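Local coordinates for protein AlyGC (Glaciecola chathamensis, PDB 5GKD) that probably cleaves the polysaccharide alginate by beta-elimination, as a calcium-containing lyase of polysaccharide lyase family 6, at residues V604-S615 / G635-N646. Sequence-based numbering, arbitrary orientation.
Sequences VEYLTIENSNVS and GPHVVMNNNIFN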
ATOM      1  N   VAL A 604      -4.581   2.544 -14.993  1.00 16.68           N
ATOM      2  CA  VAL A 604      -4.680   3.622 -15.974  1.00 18.91           C
ATOM      3  C   VAL A 604      -5.690   3.276 -17.066  1.00 19.84           C
ATOM      4  O   VAL A 604      -5.668   2.178 -17.629  1.00 18.60           O
ATOM      5  CB  VAL A 604      -3.298   3.940 -16.591  1.00 19.60           C
ATOM      6  CG1 VAL A 604      -2.692   2.701 -17.267  1.00 16.51           C
ATOM      7  CG2 VAL A 604      -3.398   5.102 -17.582  1.00 16.83           C
ATOM      8  N   GLU A 605      -6.578   4.221 -17.384  1.00 20.45           N
ATOM      9  CA  GLU A 605      -7.532   3.994 -18.460  1.00 20.19           C
ATOM     10  C   GLU A 605      -6.916   4.283 -19.829  1.00 19.67           C
ATOM     11  O   GLU A 605      -7.020   3.460 -20.738  1.00 21.95           O
ATOM     12  CB  GLU A 605      -8.796   4.836 -18.240  1.00 20.10           C
ATOM     13  CG  GLU A 605      -9.944   4.487 -19.191  1.00 18.87           C
ATOM     14  CD  GLU A 605     -10.514   3.085 -18.996  1.00 22.40           C
ATOM     15  OE1 GLU A 605     -10.235   2.434 -17.969  1.00 21.71           O
ATOM     16  OE2 GLU A 605     -11.266   2.631 -19.884  1.00 24.10           O
ATOM     17  N   TYR A 606      -6.283   5.448 -19.992  1.00 19.61           N
ATOM     18  CA  TYR A 606      -5.634   5.860 -21.237  1.00 20.83           C
ATOM     19  C   TYR A 606      -4.202   6.277 -20.945  1.00 21.53           C
ATOM     20  O   TYR A 606      -3.980   7.283 -20.270  1.00 24.54           O
ATOM     21  CB  TYR A 606      -6.364   7.025 -21.901  1.00 23.16           C
ATOM     22  CG  TYR A 606      -7.791   6.760 -22.247  1.00 22.65           C
ATOM     23  CD1 TYR A 606      -8.143   6.121 -23.440  1.00 22.59           C
ATOM     24  CD2 TYR A 606      -8.796   7.158 -21.392  1.00 23.15           C
ATOM     25  CE1 TYR A 606      -9.480   5.885 -23.761  1.00 19.03           C
ATOM     26  CE2 TYR A 606     -10.111   6.929 -21.696  1.00 24.20           C
ATOM     27  CZ  TYR A 606     -10.447   6.289 -22.869  1.00 23.75           C
ATOM     28  OH  TYR A 606     -11.770   6.089 -23.125  1.00 27.04           O
ATOM     29  N   LEU A 607      -3.242   5.524 -21.467  1.00 21.48           N
ATOM     30  CA  LEU A 607      -1.840   5.920 -21.495  1.00 23.41           C
ATOM     31  C   LEU A 607      -1.495   6.350 -22.916  1.00 22.88           C
ATOM     32  O   LEU A 607      -1.576   5.534 -23.841  1.00 22.31           O
ATOM     33  CB  LEU A 607      -0.949   4.753 -21.080  1.00 21.22           C
ATOM     34  CG  LEU A 607       0.417   4.951 -20.445  1.00 24.79           C
ATOM     35  CD1 LEU A 607       1.360   3.872 -20.906  1.00 23.67           C
ATOM     36  CD2 LEU A 607       0.995   6.321 -20.630  1.00 24.88           C
ATOM     37  N   THR A 608      -1.099   7.609 -23.089  1.00 25.48           N
ATOM     38  CA  THR A 608      -0.752   8.137 -24.406  1.00 25.56           C
ATOM     39  C   THR A 608       0.614   8.811 -24.363  1.00 24.94           C
ATOM     40  O   THR A 608       0.844   9.684 -23.525  1.00 23.85           O
ATOM     41  CB  THR A 608      -1.809   9.133 -24.906  1.00 26.97           C
ATOM     42  OG1 THR A 608      -3.046   8.455 -25.102  1.00 29.37           O
ATOM     43  CG2 THR A 608      -1.384   9.738 -26.239  1.00 30.01           C
ATOM     44  N   ILE A 609       1.516   8.405 -25.259  1.00 26.34           N
ATOM     45  CA  ILE A 609       2.839   9.024 -25.415  1.00 24.98           C
ATOM     46  C   ILE A 609       3.051   9.277 -26.899  1.00 26.28           C
ATOM     47  O   ILE A 609       3.168   8.326 -27.676  1.00 28.83           O
ATOM     48  CB  ILE A 609       3.976   8.151 -24.860  1.00 26.00           C
ATOM     49  CG1 ILE A 609       3.828   7.919 -23.365  1.00 24.40           C
ATOM     50  CG2 ILE A 609       5.318   8.797 -25.113  1.00 26.56           C
ATOM     51  CD1 ILE A 609       4.922   7.035 -22.801  1.00 20.93           C
ATOM     52  N   GLU A 610       3.126  10.546 -27.297  1.00 28.69           N
ATOM     53  CA  GLU A 610       3.328  10.887 -28.701  1.00 28.36           C
ATOM     54  C   GLU A 610       4.398  11.964 -28.861  1.00 25.95           C
ATOM     55  O   GLU A 610       4.571  12.823 -27.997  1.00 32.27           O
ATOM     56  CB  GLU A 610       2.023  11.367 -29.356  1.00 28.54           C
ATOM     57  CG  GLU A 610       0.946  10.315 -29.448  1.00 29.42           C
ATOM     58  CD  GLU A 610      -0.355  10.869 -29.999  1.00 33.82           C
ATOM     59  OE1 GLU A 610      -0.894  11.826 -29.404  1.00 36.03           O
ATOM     60  OE2 GLU A 610      -0.830  10.359 -31.036  1.00 38.03           O
ATOM     61  N   ASN A 611       5.107  11.906 -29.994  1.00 28.42           N
ATOM     62  CA  ASN A 611       6.033  12.960 -30.422  1.00 25.54           C
ATOM     63  C   ASN A 611       7.092  13.246 -29.369  1.00 26.51           C
ATOM     64  O   ASN A 611       7.498  14.387 -29.164  1.00 26.43           O
ATOM     65  CB  ASN A 611       5.284  14.245 -30.776  1.00 26.81           C
ATOM     66  CG  ASN A 611       4.290  14.051 -31.910  1.00 33.71           C
ATOM     67  OD1 ASN A 611       4.582  13.378 -32.908  1.00 35.41           O
ATOM     68  ND2 ASN A 611       3.103  14.636 -31.758  1.00 34.59           N
ATOM     69  N   SER A 612       7.534  12.207 -28.688  1.00 28.11           N
ATOM     70  CA  SER A 612       8.415  12.380 -27.553  1.00 27.63           C
ATOM     71  C   SER A 612       9.704  11.619 -27.796  1.00 23.18           C
ATOM     72  O   SER A 612       9.827  10.852 -28.748  1.00 27.28           O
ATOM     73  CB  SER A 612       7.725  11.918 -26.263  1.00 27.40           C
ATOM     74  OG  SER A 612       6.628  12.768 -25.989  1.00 27.71           O
ATOM     75  N   ASN A 613      10.667  11.842 -26.914  1.00 25.54           N
ATOM     76  CA  ASN A 613      11.999  11.298 -27.091  1.00 25.49           C
ATOM     77  C   ASN A 613      12.516  10.792 -25.754  1.00 26.06           C
ATOM     78  O   ASN A 613      12.507  11.521 -24.762  1.00 29.21           O
ATOM     79  CB  ASN A 613      12.929  12.367 -27.682  1.00 30.29           C
ATOM     80  CG  ASN A 613      14.194  11.791 -28.218  1.00 34.50           C
ATOM     81  OD1 ASN A 613      15.019  11.293 -27.463  1.00 39.58           O
ATOM     82  ND2 ASN A 613      14.359  11.835 -29.534  1.00 37.49           N
ATOM     83  N   VAL A 614      12.959   9.542 -25.737  1.00 28.65           N
ATOM     84  CA  VAL A 614      13.435   8.867 -24.540  1.00 25.35           C
ATOM     85  C   VAL A 614      14.776   8.231 -24.863  1.00 29.29           C
ATOM     86  O   VAL A 614      14.873   7.445 -25.813  1.00 31.27           O
ATOM     87  CB  VAL A 614      12.448   7.787 -24.062  1.00 27.26           C
ATOM     88  CG1 VAL A 614      13.021   7.039 -22.862  1.00 25.28           C
ATOM     89  CG2 VAL A 614      11.082   8.387 -23.751  1.00 25.51           C
ATOM     90  N   SER A 615      15.798   8.532 -24.059  1.00 29.18           N
ATOM     91  CA  SER A 615      17.142   8.041 -24.335  1.00 27.58           C
ATOM     92  C   SER A 615      17.869   7.669 -23.050  1.00 30.18           C
ATOM     93  O   SER A 615      17.863   8.435 -22.081  1.00 29.81           O
ATOM     94  CB  SER A 615      17.946   9.098 -25.100  1.00 32.44           C
ATOM     95  OG  SER A 615      19.180   8.563 -25.523  1.00 39.37           O
ATOM     96  N   GLY A 635     -10.371  -0.669 -20.463  1.00 19.38           N
ATOM     97  CA  GLY A 635      -8.991  -0.266 -20.461  1.00 18.62           C
ATOM     98  C   GLY A 635      -8.096  -1.311 -19.846  1.00 19.09           C
ATOM     99  O   GLY A 635      -8.570  -2.349 -19.393  1.00 24.17           O
ATOM    100  N   PRO A 636      -6.788  -1.061 -19.835  1.00 16.96           N
ATOM    101  CA  PRO A 636      -6.070   0.093 -20.380  1.00 17.58           C
ATOM    102  C   PRO A 636      -6.074   0.240 -21.904  1.00 21.26           C
ATOM    103  O   PRO A 636      -6.148  -0.733 -22.633  1.00 20.38           O
ATOM    104  CB  PRO A 636      -4.639  -0.134 -19.895  1.00 17.07           C
ATOM    105  CG  PRO A 636      -4.775  -0.997 -18.698  1.00 18.47           C
ATOM    106  CD  PRO A 636      -5.903  -1.921 -19.032  1.00 17.27           C
ATOM    107  N   HIS A 637      -6.016   1.486 -22.363  1.00 21.46           N
ATOM    108  CA  HIS A 637      -5.707   1.816 -23.747  1.00 21.16           C
ATOM    109  C   HIS A 637      -4.295   2.383 -23.756  1.00 20.60           C
ATOM    110  O   HIS A 637      -4.026   3.363 -23.061  1.00 22.22           O
ATOM    111  CB  HIS A 637      -6.663   2.860 -24.326  1.00 20.96           C
ATOM    112  CG  HIS A 637      -8.116   2.575 -24.129  1.00 21.58           C
ATOM    113  ND1 HIS A 637      -8.734   2.652 -22.900  1.00 20.07           N
ATOM    114  CD2 HIS A 637      -9.093   2.282 -25.026  1.00 20.84           C
ATOM    115  CE1 HIS A 637     -10.023   2.385 -23.045  1.00 21.31           C
ATOM    116  NE2 HIS A 637     -10.267   2.162 -24.325  1.00 21.98           N
ATOM    117  N   VAL A 638      -3.401   1.771 -24.519  1.00 22.81           N
ATOM    118  CA  VAL A 638      -2.009   2.204 -24.607  1.00 23.33           C
ATOM    119  C   VAL A 638      -1.732   2.623 -26.046  1.00 22.48           C
ATOM    120  O   VAL A 638      -1.794   1.797 -26.962  1.00 25.97           O
ATOM    121  CB  VAL A 638      -1.043   1.101 -24.155  1.00 24.01           C
ATOM    122  CG1 VAL A 638       0.380   1.574 -24.259  1.00 21.52           C
ATOM    123  CG2 VAL A 638      -1.361   0.701 -22.735  1.00 21.39           C
ATOM    124  N   VAL A 639      -1.440   3.902 -26.242  1.00 27.41           N
ATOM    125  CA  VAL A 639      -1.306   4.495 -27.567  1.00 26.02           C
ATOM    126  C   VAL A 639       0.024   5.227 -27.603  1.00 25.20           C
ATOM    127  O   VAL A 639       0.229   6.166 -26.831  1.00 25.68           O
ATOM    128  CB  VAL A 639      -2.458   5.462 -27.885  1.00 26.05           C
ATOM    129  CG1 VAL A 639      -2.173   6.218 -29.177  1.00 26.38           C
ATOM    130  CG2 VAL A 639      -3.773   4.726 -27.970  1.00 21.36           C
ATOM    131  N   MET A 640       0.930   4.793 -28.481  1.00 25.60           N
ATOM    132  CA  MET A 640       2.252   5.405 -28.578  1.00 26.40           C
ATOM    133  C   MET A 640       2.628   5.613 -30.037  1.00 27.99           C
ATOM    134  O   MET A 640       2.805   4.643 -30.776  1.00 26.45           O
ATOM    135  CB  MET A 640       3.300   4.562 -27.865  1.00 26.64           C
ATOM    136  CG  MET A 640       3.033   4.425 -26.396  1.00 26.87           C
ATOM    137  SD  MET A 640       4.446   3.868 -25.460  1.00 30.64           S
ATOM    138  CE  MET A 640       3.712   3.804 -23.804  1.00 25.67           C
ATOM    139  N   ASN A 641       2.780   6.877 -30.437  1.00 30.57           N
ATOM    140  CA  ASN A 641       2.984   7.246 -31.827  1.00 29.96           C
ATOM    141  C   ASN A 641       4.101   8.265 -31.956  1.00 30.92           C
ATOM    142  O   ASN A 641       4.188   9.214 -31.170  1.00 26.39           O
ATOM    143  CB  ASN A 641       1.725   7.847 -32.460  1.00 28.51           C
ATOM    144  CG  ASN A 641       0.533   6.948 -32.347  1.00 35.68           C
ATOM    145  OD1 ASN A 641       0.643   5.726 -32.465  1.00 36.91           O
ATOM    146  ND2 ASN A 641      -0.625   7.543 -32.106  1.00 32.14           N
ATOM    147  N   ASN A 642       4.926   8.086 -32.989  1.00 29.41           N
ATOM    148  CA  ASN A 642       5.831   9.132 -33.455  1.00 28.13           C
ATOM    149  C   ASN A 642       6.891   9.469 -32.417  1.00 27.97           C
ATOM    150  O   ASN A 642       7.320  10.614 -32.310  1.00 28.96           O
ATOM    151  CB  ASN A 642       5.053  10.387 -33.868  1.00 32.21           C
ATOM    152  CG  ASN A 642       4.181  10.151 -35.084  1.00 41.86           C
ATOM    153  OD1 ASN A 642       4.695  10.152 -36.195  1.00 43.92           O
ATOM    154  ND2 ASN A 642       2.869   9.920 -34.892  1.00 44.15           N
ATOM    155  N   ASN A 643       7.322   8.475 -31.655  1.00 27.72           N
ATOM    156  CA  ASN A 643       8.355   8.661 -30.649  1.00 28.26           C
ATOM    157  C   ASN A 643       9.674   8.092 -31.147  1.00 25.16           C
ATOM    158  O   ASN A 643       9.717   7.230 -32.021  1.00 29.30           O
ATOM    159  CB  ASN A 643       7.989   7.976 -29.318  1.00 24.43           C
ATOM    160  CG  ASN A 643       6.620   8.364 -28.803  1.00 23.77           C
ATOM    161  OD1 ASN A 643       6.412   9.469 -28.296  1.00 29.07           O
ATOM    162  ND2 ASN A 643       5.682   7.456 -28.929  1.00 25.57           N
ATOM    163  N   ILE A 644      10.753   8.554 -30.535  1.00 28.19           N
ATOM    164  CA  ILE A 644      12.078   8.002 -30.742  1.00 28.92           C
ATOM    165  C   ILE A 644      12.570   7.500 -29.400  1.00 25.65           C
ATOM    166  O   ILE A 644      12.680   8.278 -28.446  1.00 30.82           O
ATOM    167  CB  ILE A 644      13.049   9.034 -31.337  1.00 30.98           C
ATOM    168  CG1 ILE A 644      12.597   9.448 -32.737  1.00 32.12           C
ATOM    169  CG2 ILE A 644      14.469   8.483 -31.374  1.00 31.14           C
ATOM    170  CD1 ILE A 644      11.592  10.581 -32.744  1.00 40.90           C
ATOM    171  N   PHE A 645      12.862   6.210 -29.324  1.00 24.87           N
ATOM    172  CA  PHE A 645      13.358   5.576 -28.113  1.00 27.78           C
ATOM    173  C   PHE A 645      14.767   5.063 -28.385  1.00 30.01           C
ATOM    174  O   PHE A 645      14.955   4.225 -29.272  1.00 31.25           O
ATOM    175  CB  PHE A 645      12.447   4.416 -27.675  1.00 27.09           C
ATOM    176  CG  PHE A 645      10.964   4.755 -27.586  1.00 26.26           C
ATOM    177  CD1 PHE A 645      10.480   5.642 -26.627  1.00 28.26           C
ATOM    178  CD2 PHE A 645      10.046   4.113 -28.403  1.00 26.95           C
ATOM    179  CE1 PHE A 645       9.116   5.918 -26.520  1.00 23.57           C
ATOM    180  CE2 PHE A 645       8.677   4.386 -28.309  1.00 23.88           C
ATOM    181  CZ  PHE A 645       8.215   5.290 -27.357  1.00 22.67           C
ATOM    182  N   ASN A 646      15.756   5.548 -27.622  1.00 31.60           N
ATOM    183  CA  ASN A 646      17.145   5.111 -27.764  1.00 31.25           C
ATOM    184  C   ASN A 646      17.651   4.467 -26.483  1.00 29.09           C
ATOM    185  O   ASN A 646      17.495   5.033 -25.397  1.00 34.89           O
ATOM    186  CB  ASN A 646      18.096   6.267 -28.121  1.00 36.74           C
ATOM    187  CG  ASN A 646      17.635   7.072 -29.319  1.00 38.88           C
ATOM    188  OD1 ASN A 646      17.786   6.643 -30.467  1.00 45.11           O
ATOM    189  ND2 ASN A 646      17.117   8.273 -29.061  1.00 42.33           N
TER
HETATM  190  O   HOH W   1      -4.586   5.982 -24.657  1.00 25.07           O
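Glu605 O takes the backbone N-H of His637, the first of the bonds that join strands 606-610 and 637-641, parallel and in register, a worked example of how successive coils of a solenoid stack. Backbone bonds alternate from there through Leu607, Val639, Ile609 and Asn641 to Asn611 N, which donates to Asn641 O; beyond the turn the pattern resumes with Ile644 N on Ser612 O and ends at Asn646 N on Val614 O.

Side-chain amides join in at the turn. Asn643 turns inward at the corner: its ND2 gives a straight bond to Ile609 O (2.9 Å, 166°), arriving well above the carbonyl plane, while OD1 accepts from Ser612 N at 3.0 Å. Ile609 O is thus gripped twice, by Asn643 ND2 and by Asn641 N, and ND2 also reaches Asn673 OD1 on the next coil. A leucine at Asn643 would probably leave Ser612 N without its acceptor and the turn of residues 611-612 less firmly tied to its neighbour. Asn641 ND2 meets the anti side of Glu610 OE2 at 3.0 Å; the other carboxylate oxygen pairs with Gln578.

The Tyr606 and His637 rings form an offset stack, centroids 4.3 Å apart and planes at 21°, with Tyr606 CE1 over the centre of the imidazole. His637 ND1 binds Glu605 O in the ring plane (2.9 Å), fixing the ring's rotation; its NE2 bonds to His259, as Tyr606 OH does to Asp258, linking these coils to the N-terminal part of the chain.

Apolar contacts fill the opposite face of the strands. Met640, extended beyond CG (chi2 -163°), brings CE to Ile609 CD1 at 3.6 Å and to Leu607 CD1, and past the corner the Phe645 ring edge meets Val614 CB. Parallel strands in register, an apolar interior and a turn asparagine bonded to the next coil are characteristic of the right-handed parallel beta-helix of pectate-lyase-like proteins.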